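Local atomic coordinates of uncharacterized protein PH0321 (Pyrococcus horikoshii, PDB entry 3BS4), a protein that is of unknown function but carries a KaiC-like domain, which suggests descent from the RecA-like ATPases without establishing any activity. Residues L209-S214 against R222-I227. Residues are numbered along the deposited sequence; the frame is centred on the assembly and turned at random.
Sequences LKTRSS and RELLVI
R212 lays its guanidinium over L225, whose CD2 sits 3.8 Å above the plane, over the middle of the group. E223 OE1 approaches the rim almost level with it, 3.6 Å from R212 NE: a long salt bridge, with guanidinium and carboxylate turned 40° apart. E223 OE2 is salt-bridged to R238. The reach starts from a cramped chi1 of 63°, CG lying between backbone N and carbonyl carbon, after which the chain runs extended to NE. An alanine here would probably leave L225 without its flat cover and E223 OE1 without this charge. K210 runs alongside L225, CE 4.1 Å from L225 CD2. Underneath, the antiparallel backbones are firmly joined: K210 and L225 exchange two nearly straight bonds, L225 N to K210 O being 2.7 Å, and R212 and E223 exchange two more. Against this tight cluster, I227 is exposed, CG1 only brushing K210 CB. On the other face L209 CD2 meets V226 CG1 at 3.9 Å, but packing thins toward partly exposed S213 and R222; S213 OG hydrogen-bonds to D29, R222 NE to S31 O. This beta hairpin, strands 207-216 and 219-228, extends the mixed sheet between strands 22-27 and 238-244, with helix 195-204 touching K210 and I227 through Y202.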
loop_
_atom_site.group_PDB
_atom_site.type_symbol
_atom_site.label_atom_id
_atom_site.label_comp_id
_atom_site.label_asym_id
_atom_site.label_seq_id
_atom_site.Cartn_x
_atom_site.Cartn_y
_atom_site.Cartn_z
ATOM N N LEU A 209 -1.394 0.128 -11.894
ATOM C CA LEU A 209 -2.493 1.029 -12.264
ATOM C C LEU A 209 -2.004 2.452 -12.097
ATOM O O LEU A 209 -1.487 2.800 -11.034
ATOM C CB LEU A 209 -3.707 0.809 -11.356
ATOM C CG LEU A 209 -4.251 -0.624 -11.241
ATOM C CD1 LEU A 209 -5.548 -0.654 -10.408
ATOM C CD2 LEU A 209 -4.453 -1.269 -12.590
ATOM N N LYS A 210 -2.180 3.270 -13.128
ATOM C CA LYS A 210 -1.709 4.661 -13.083
ATOM C C LYS A 210 -2.916 5.572 -13.142
ATOM O O LYS A 210 -3.775 5.394 -14.000
ATOM C CB LYS A 210 -0.800 4.965 -14.270
ATOM C CG LYS A 210 -0.297 6.394 -14.283
ATOM C CD LYS A 210 0.853 6.538 -15.251
ATOM C CE LYS A 210 0.387 6.920 -16.629
ATOM N NZ LYS A 210 1.574 7.240 -17.503
ATOM N N THR A 211 -2.998 6.525 -12.215
ATOM C CA THR A 211 -4.082 7.517 -12.272
ATOM C C THR A 211 -3.528 8.865 -12.698
ATOM O O THR A 211 -2.379 9.215 -12.407
ATOM C CB THR A 211 -4.830 7.662 -10.936
ATOM O OG1 THR A 211 -3.969 8.245 -9.940
ATOM C CG2 THR A 211 -5.340 6.308 -10.454
ATOM N N ARG A 212 -4.350 9.618 -13.415
ATOM C CA ARG A 212 -3.922 10.926 -13.904
ATOM C C ARG A 212 -5.130 11.778 -14.221
ATOM O O ARG A 212 -6.221 11.254 -14.418
ATOM C CB ARG A 212 -3.060 10.775 -15.147
ATOM C CG ARG A 212 -3.794 10.150 -16.322
ATOM C CD ARG A 212 -2.940 10.208 -17.565
ATOM N NE ARG A 212 -3.678 9.787 -18.755
ATOM C CZ ARG A 212 -3.093 9.413 -19.890
ATOM N NH1 ARG A 212 -1.770 9.397 -19.992
ATOM N NH2 ARG A 212 -3.836 9.047 -20.927
ATOM N N SER A 213 -4.908 13.088 -14.270
ATOM C CA SER A 213 -5.954 14.071 -14.526
ATOM C C SER A 213 -5.750 14.712 -15.892
ATOM O O SER A 213 -4.622 14.830 -16.374
ATOM C CB SER A 213 -5.885 15.188 -13.471
ATOM O OG SER A 213 -5.986 14.672 -12.150
ATOM N N SER A 214 -6.856 15.127 -16.500
ATOM C CA SER A 214 -6.835 15.889 -17.736
ATOM C C SER A 214 -7.710 17.113 -17.469
ATOM O O SER A 214 -8.829 16.993 -16.968
ATOM C CB SER A 214 -7.400 15.026 -18.879
ATOM O OG SER A 214 -7.643 15.776 -20.060
ATOM N N ARG A 222 -10.723 12.508 -14.703
ATOM C CA ARG A 222 -9.777 11.632 -14.009
ATOM C C ARG A 222 -9.784 10.268 -14.683
ATOM O O ARG A 222 -10.850 9.729 -14.975
ATOM C CB ARG A 222 -10.127 11.537 -12.529
ATOM C CG ARG A 222 -9.932 12.844 -11.755
ATOM C CD ARG A 222 -10.344 12.691 -10.301
ATOM N NE ARG A 222 -9.952 13.867 -9.532
ATOM C CZ ARG A 222 -10.768 14.856 -9.197
ATOM N NH1 ARG A 222 -12.058 14.814 -9.535
ATOM N NH2 ARG A 222 -10.296 15.880 -8.496
ATOM N N GLU A 223 -8.584 9.738 -14.947
ATOM C CA GLU A 223 -8.439 8.464 -15.643
ATOM C C GLU A 223 -7.571 7.472 -14.893
ATOM O O GLU A 223 -6.562 7.850 -14.293
ATOM C CB GLU A 223 -7.807 8.694 -17.008
ATOM C CG GLU A 223 -8.719 9.426 -17.949
ATOM C CD GLU A 223 -8.125 9.540 -19.321
ATOM O OE1 GLU A 223 -7.177 10.343 -19.494
ATOM O OE2 GLU A 223 -8.607 8.817 -20.221
ATOM N N LEU A 224 -7.963 6.204 -14.958
ATOM C CA LEU A 224 -7.136 5.115 -14.432
ATOM C C LEU A 224 -6.714 4.231 -15.588
ATOM O O LEU A 224 -7.566 3.743 -16.339
ATOM C CB LEU A 224 -7.906 4.316 -13.388
ATOM C CG LEU A 224 -7.156 3.197 -12.649
ATOM C CD1 LEU A 224 -7.782 2.984 -11.273
ATOM C CD2 LEU A 224 -7.151 1.900 -13.455
ATOM N N LEU A 225 -5.407 4.043 -15.738
ATOM C CA LEU A 225 -4.853 3.253 -16.836
ATOM C C LEU A 225 -4.291 1.943 -16.310
ATOM O O LEU A 225 -3.520 1.946 -15.356
ATOM C CB LEU A 225 -3.731 4.031 -17.516
ATOM C CG LEU A 225 -4.041 5.160 -18.504
ATOM C CD1 LEU A 225 -4.916 6.243 -17.913
ATOM C CD2 LEU A 225 -2.719 5.759 -18.988
ATOM N N VAL A 226 -4.673 0.828 -16.933
ATOM C CA VAL A 226 -4.149 -0.464 -16.527
ATOM C C VAL A 226 -2.872 -0.686 -17.322
ATOM O O VAL A 226 -2.903 -1.105 -18.481
ATOM C CB VAL A 226 -5.165 -1.618 -16.719
ATOM C CG1 VAL A 226 -4.598 -2.911 -16.135
ATOM C CG2 VAL A 226 -6.520 -1.259 -16.063
ATOM N N ILE A 227 -1.747 -0.350 -16.704
ATOM C CA ILE A 227 -0.449 -0.372 -17.378
ATOM C C ILE A 227 0.134 -1.791 -17.482
ATOM O O ILE A 227 0.740 -2.151 -18.502
ATOM C CB ILE A 227 0.559 0.591 -16.658
ATOM C CG1 ILE A 227 0.119 2.067 -16.741
ATOM C CG2 ILE A 227 1.975 0.453 -17.204
ATOM C CD1 ILE A 227 -0.190 2.576 -18.159
#